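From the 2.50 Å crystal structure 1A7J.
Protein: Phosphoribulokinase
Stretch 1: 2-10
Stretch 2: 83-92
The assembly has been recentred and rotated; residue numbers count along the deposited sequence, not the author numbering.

Stretch 1, residues 2-10: SKKHPIISV
Stretch 2 83-92: VFREYGETGQ

Residues 2-10 of this phosphoribulokinase form a turn leading into a strand, 7-10, which runs roughly antiparallel (149°) to the helix that includes residues 83-90, their axes approaching to 10.3 Å. The nearest backbone register is Ser2 CA to Gly88 CA, 4.7 Å.

Ser2 to His5 make a type I turn, with Lys3 at phi/psi -49/-39 and Lys4 at -111/5. It is closed by His5 N to Ser2 O (2.9 Å) and a very short Ser2 N to His5 O (2.4 Å). Ser2 N lies 3.7 Å from Gly88 CA; a CB on Gly88 would have room here. Lys3 (chi1 t) points away, as suits an exposed charged residue.

His5 (-157/61, chi1 m, chi2 103°) points toward the helix and covers its C-terminal region. Its ND1 donates a weak hydrogen bond to Gly88 O (2.7 Å, angle 121°), while its ring edge faces the Tyr87 ring, with centroids 5.8 Å apart and planes at 84°. Gly91 N and Thr90 C lie over one imidazole face. Gly91 (83/19) leaves the helix with positive phi, which favours glycine; its ideal CB would stand a tight 3.2 Å from His5 CD2. His5 O meets the edge of Tyr87 (chi1 t) at CD2, 3.2 Å.

The CA-to-CB bond of Pro6 (-57/136) points away from the helix, and the residue leads into the extended strand. Buried Ile7 (-108/124; chi1 m, chi2 t) points toward the helix: CG2 sits over the Phe84 face, 4.1 Å from the ring centroid, CG1 is 3.8 Å from Tyr87 CD2, and CD1 reaches Phe84 O at 3.2 Å. A branched apolar side chain thus packs against both aromatics. Ile8 (chi1 m, chi2 t) points away, following strand alternation. Ser9 (chi1 t) points back, its OG 4.3 Å from Phe84 CE2 at the ring edge and hydrogen-bonded elsewhere in the structure.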

ATOM      1  N   SER A   2      15.074   8.462   7.264  1.00 39.58           N
ATOM      2  CA  SER A   2      14.868   8.680   8.713  1.00 40.68           C
ATOM      3  C   SER A   2      14.833  10.162   9.059  1.00 40.25           C
ATOM      4  O   SER A   2      14.431  10.981   8.242  1.00 45.63           O
ATOM      5  CB  SER A   2      15.961   7.998   9.465  1.00 49.81           C
ATOM      6  N   LYS A   3      15.306  10.494  10.252  1.00 37.39           N
ATOM      7  CA  LYS A   3      15.262  11.857  10.775  1.00 36.76           C
ATOM      8  C   LYS A   3      15.803  12.827   9.744  1.00 33.24           C
ATOM      9  O   LYS A   3      15.169  13.837   9.462  1.00 35.23           O
ATOM     10  CB  LYS A   3      16.103  11.960  12.056  1.00 42.34           C
ATOM     11  CG  LYS A   3      15.894  13.237  12.827  1.00 44.37           C
ATOM     12  CD  LYS A   3      14.870  13.045  13.925  1.00 53.04           C
ATOM     13  CE  LYS A   3      15.455  12.254  15.084  1.00 62.71           C
ATOM     14  NZ  LYS A   3      16.596  12.995  15.713  1.00 69.24           N
ATOM     15  N   LYS A   4      16.861  12.406   9.053  1.00 32.11           N
ATOM     16  CA  LYS A   4      17.546  13.247   8.073  1.00 32.28           C
ATOM     17  C   LYS A   4      17.366  12.785   6.621  1.00 36.66           C
ATOM     18  O   LYS A   4      17.919  13.374   5.686  1.00 40.01           O
ATOM     19  CB  LYS A   4      19.024  13.340   8.416  1.00 27.66           C
ATOM     20  N   HIS A   5      16.548  11.758   6.435  1.00 37.76           N
ATOM     21  CA  HIS A   5      16.217  11.267   5.111  1.00 39.77           C
ATOM     22  C   HIS A   5      14.889  10.541   5.212  1.00 40.18           C
ATOM     23  O   HIS A   5      14.831   9.326   5.013  1.00 48.52           O
ATOM     24  CB  HIS A   5      17.266  10.270   4.630  1.00 48.47           C
ATOM     25  CG  HIS A   5      18.570  10.888   4.250  1.00 55.54           C
ATOM     26  ND1 HIS A   5      19.679  10.838   5.067  1.00 56.91           N
ATOM     27  CD2 HIS A   5      18.965  11.512   3.118  1.00 56.21           C
ATOM     28  CE1 HIS A   5      20.699  11.404   4.455  1.00 57.86           C
ATOM     29  NE2 HIS A   5      20.292  11.820   3.270  1.00 59.38           N
ATOM     30  N   PRO A   6      13.815  11.243   5.608  1.00 37.72           N
ATOM     31  CA  PRO A   6      12.583  10.519   5.939  1.00 29.75           C
ATOM     32  C   PRO A   6      12.024   9.624   4.812  1.00 24.08           C
ATOM     33  O   PRO A   6      12.148   9.928   3.617  1.00 18.58           O
ATOM     34  CB  PRO A   6      11.625  11.631   6.348  1.00 27.41           C
ATOM     35  CG  PRO A   6      12.098  12.822   5.590  1.00 21.55           C
ATOM     36  CD  PRO A   6      13.585  12.701   5.515  1.00 30.26           C
ATOM     37  N   ILE A   7      11.615   8.425   5.214  1.00 20.61           N
ATOM     38  CA  ILE A   7      10.891   7.520   4.339  1.00 20.62           C
ATOM     39  C   ILE A   7       9.430   7.467   4.786  1.00 21.56           C
ATOM     40  O   ILE A   7       9.159   7.251   5.960  1.00 22.65           O
ATOM     41  CB  ILE A   7      11.476   6.116   4.408  1.00 16.87           C
ATOM     42  CG1 ILE A   7      12.987   6.188   4.513  1.00 18.74           C
ATOM     43  CG2 ILE A   7      11.159   5.368   3.161  1.00 17.89           C
ATOM     44  CD1 ILE A   7      13.609   4.879   4.911  1.00 19.86           C
ATOM     45  N   ILE A   8       8.513   7.772   3.863  1.00 24.33           N
ATOM     46  CA  ILE A   8       7.056   7.621   4.036  1.00 18.49           C
ATOM     47  C   ILE A   8       6.580   6.326   3.380  1.00 20.15           C
ATOM     48  O   ILE A   8       6.899   6.061   2.223  1.00 22.07           O
ATOM     49  CB  ILE A   8       6.300   8.789   3.370  1.00 17.06           C
ATOM     50  CG1 ILE A   8       6.614  10.083   4.113  1.00 11.57           C
ATOM     51  CG2 ILE A   8       4.778   8.522   3.373  1.00 16.41           C
ATOM     52  CD1 ILE A   8       6.157  11.285   3.385  1.00 14.78           C
ATOM     53  N   SER A   9       5.715   5.590   4.068  1.00 23.96           N
ATOM     54  CA  SER A   9       5.388   4.219   3.678  1.00 13.36           C
ATOM     55  C   SER A   9       3.896   3.938   3.778  1.00 16.77           C
ATOM     56  O   SER A   9       3.358   3.834   4.883  1.00 18.43           O
ATOM     57  CB  SER A   9       6.155   3.250   4.575  1.00 15.69           C
ATOM     58  OG  SER A   9       5.945   1.901   4.207  1.00 24.69           O
ATOM     59  N   VAL A  10       3.253   3.797   2.614  1.00 16.19           N
ATOM     60  CA  VAL A  10       1.837   3.443   2.469  1.00 11.31           C
ATOM     61  C   VAL A  10       1.689   1.943   2.190  1.00 10.97           C
ATOM     62  O   VAL A  10       2.233   1.426   1.220  1.00 12.34           O
ATOM     63  CB  VAL A  10       1.221   4.216   1.285  1.00  6.21           C
ATOM     64  CG1 VAL A  10      -0.246   3.922   1.170  1.00  8.04           C
ATOM     65  CG2 VAL A  10       1.467   5.714   1.432  1.00  2.00           C
ATOM     66  N   VAL A  83      17.262  -1.387   1.197  1.00 21.89           N
ATOM     67  CA  VAL A  83      17.102  -0.084   0.542  1.00 23.25           C
ATOM     68  C   VAL A  83      16.521   0.987   1.465  1.00 24.85           C
ATOM     69  O   VAL A  83      16.945   2.142   1.428  1.00 26.30           O
ATOM     70  CB  VAL A  83      16.233  -0.180  -0.713  1.00 24.23           C
ATOM     71  CG1 VAL A  83      15.986   1.188  -1.261  1.00 23.81           C
ATOM     72  CG2 VAL A  83      16.945  -0.984  -1.766  1.00 25.79           C
ATOM     73  N   PHE A  84      15.578   0.595   2.311  1.00 26.55           N
ATOM     74  CA  PHE A  84      15.046   1.497   3.313  1.00 29.40           C
ATOM     75  C   PHE A  84      16.143   1.881   4.296  1.00 36.98           C
ATOM     76  O   PHE A  84      16.279   3.050   4.648  1.00 36.11           O
ATOM     77  CB  PHE A  84      13.897   0.829   4.054  1.00 30.16           C
ATOM     78  CG  PHE A  84      12.562   1.015   3.401  1.00 27.43           C
ATOM     79  CD1 PHE A  84      12.469   1.427   2.082  1.00 22.74           C
ATOM     80  CD2 PHE A  84      11.397   0.897   4.148  1.00 23.95           C
ATOM     81  CE1 PHE A  84      11.234   1.749   1.527  1.00 28.77           C
ATOM     82  CE2 PHE A  84      10.169   1.206   3.600  1.00 20.69           C
ATOM     83  CZ  PHE A  84      10.083   1.643   2.292  1.00 21.40           C
ATOM     84  N   ARG A  85      16.955   0.895   4.688  1.00 45.80           N
ATOM     85  CA  ARG A  85      18.192   1.095   5.465  1.00 50.98           C
ATOM     86  C   ARG A  85      19.133   2.117   4.811  1.00 50.50           C
ATOM     87  O   ARG A  85      19.653   3.014   5.470  1.00 50.26           O
ATOM     88  CB  ARG A  85      18.936  -0.243   5.600  1.00 54.40           C
ATOM     89  CG  ARG A  85      19.517  -0.549   6.971  1.00 61.89           C
ATOM     90  CD  ARG A  85      19.218  -1.995   7.383  1.00 73.55           C
ATOM     91  NE  ARG A  85      20.377  -2.881   7.284  1.00 84.77           N
ATOM     92  CZ  ARG A  85      20.505  -3.871   6.398  1.00 88.79           C
ATOM     93  NH1 ARG A  85      19.767  -3.887   5.296  1.00 88.33           N
ATOM     94  NH2 ARG A  85      21.488  -4.756   6.531  1.00 92.16           N
ATOM     95  N   GLU A  86      19.330   1.976   3.503  1.00 49.02           N
ATOM     96  CA  GLU A  86      20.278   2.790   2.751  1.00 47.69           C
ATOM     97  C   GLU A  86      19.798   4.214   2.532  1.00 46.19           C
ATOM     98  O   GLU A  86      20.587   5.150   2.585  1.00 46.47           O
ATOM     99  CB  GLU A  86      20.561   2.147   1.400  1.00 50.59           C
ATOM    100  CG  GLU A  86      21.976   2.292   0.942  1.00 46.93           C
ATOM    101  CD  GLU A  86      22.434   1.096   0.158  1.00 53.40           C
ATOM    102  OE1 GLU A  86      22.898   0.107   0.793  1.00 53.26           O
ATOM    103  OE2 GLU A  86      22.328   1.155  -1.093  1.00 50.82           O
ATOM    104  N   TYR A  87      18.511   4.388   2.254  1.00 42.52           N
ATOM    105  CA  TYR A  87      17.970   5.730   2.124  1.00 38.42           C
ATOM    106  C   TYR A  87      18.180   6.516   3.404  1.00 32.37           C
ATOM    107  O   TYR A  87      18.747   7.596   3.380  1.00 31.33           O
ATOM    108  CB  TYR A  87      16.489   5.696   1.811  1.00 40.68           C
ATOM    109  CG  TYR A  87      16.004   7.028   1.337  1.00 37.11           C
ATOM    110  CD1 TYR A  87      16.182   7.406   0.021  1.00 39.25           C
ATOM    111  CD2 TYR A  87      15.500   7.968   2.227  1.00 36.09           C
ATOM    112  CE1 TYR A  87      15.871   8.678  -0.406  1.00 39.00           C
ATOM    113  CE2 TYR A  87      15.186   9.251   1.811  1.00 37.29           C
ATOM    114  CZ  TYR A  87      15.373   9.595   0.491  1.00 40.62           C
ATOM    115  OH  TYR A  87      15.022  10.843   0.039  1.00 53.08           O
ATOM    116  N   GLY A  88      17.792   5.924   4.523  1.00 36.39           N
ATOM    117  CA  GLY A  88      17.917   6.590   5.806  1.00 43.95           C
ATOM    118  C   GLY A  88      19.257   7.262   6.028  1.00 43.74           C
ATOM    119  O   GLY A  88      19.318   8.464   6.260  1.00 47.30           O
ATOM    120  N   GLU A  89      20.328   6.541   5.737  1.00 44.50           N
ATOM    121  CA  GLU A  89      21.650   6.938   6.184  1.00 46.51           C
ATOM    122  C   GLU A  89      22.426   7.798   5.184  1.00 44.32           C
ATOM    123  O   GLU A  89      23.108   8.747   5.576  1.00 47.95           O
ATOM    124  CB  GLU A  89      22.446   5.685   6.576  1.00 47.35           C
ATOM    125  CG  GLU A  89      22.067   5.146   7.978  1.00 64.81           C
ATOM    126  CD  GLU A  89      22.286   3.637   8.166  1.00 72.74           C
ATOM    127  OE1 GLU A  89      22.754   2.967   7.210  1.00 77.77           O
ATOM    128  OE2 GLU A  89      21.985   3.125   9.275  1.00 74.49           O
ATOM    129  N   THR A  90      22.180   7.578   3.896  1.00 43.52           N
ATOM    130  CA  THR A  90      23.023   8.115   2.827  1.00 44.89           C
ATOM    131  C   THR A  90      22.196   8.744   1.703  1.00 45.36           C
ATOM    132  O   THR A  90      22.742   9.430   0.828  1.00 44.35           O
ATOM    133  CB  THR A  90      23.843   7.003   2.183  1.00 50.60           C
ATOM    134  OG1 THR A  90      23.040   6.350   1.193  1.00 54.82           O
ATOM    135  CG2 THR A  90      24.269   5.970   3.220  1.00 56.08           C
ATOM    136  N   GLY A  91      20.966   8.250   1.567  1.00 48.83           N
ATOM    137  CA  GLY A  91      20.056   8.752   0.554  1.00 48.63           C
ATOM    138  C   GLY A  91      20.271   8.124  -0.804  1.00 49.42           C
ATOM    139  O   GLY A  91      19.929   8.725  -1.824  1.00 51.98           O
ATOM    140  N   GLN A  92      20.943   6.973  -0.841  1.00 47.75           N
ATOM    141  CA  GLN A  92      20.965   6.179  -2.065  1.00 47.17           C
ATOM    142  C   GLN A  92      20.228   4.855  -1.926  1.00 42.95           C
ATOM    143  O   GLN A  92      19.796   4.480  -0.828  1.00 39.71           O
ATOM    144  CB  GLN A  92      22.397   5.923  -2.571  1.00 52.25           C
ATOM    145  CG  GLN A  92      23.519   6.285  -1.627  1.00 63.21           C
ATOM    146  CD  GLN A  92      24.333   5.080  -1.161  1.00 69.66           C
ATOM    147  OE1 GLN A  92      24.003   3.929  -1.456  1.00 79.70           O
ATOM    148  NE2 GLN A  92      25.387   5.345  -0.393  1.00 67.68           N
TER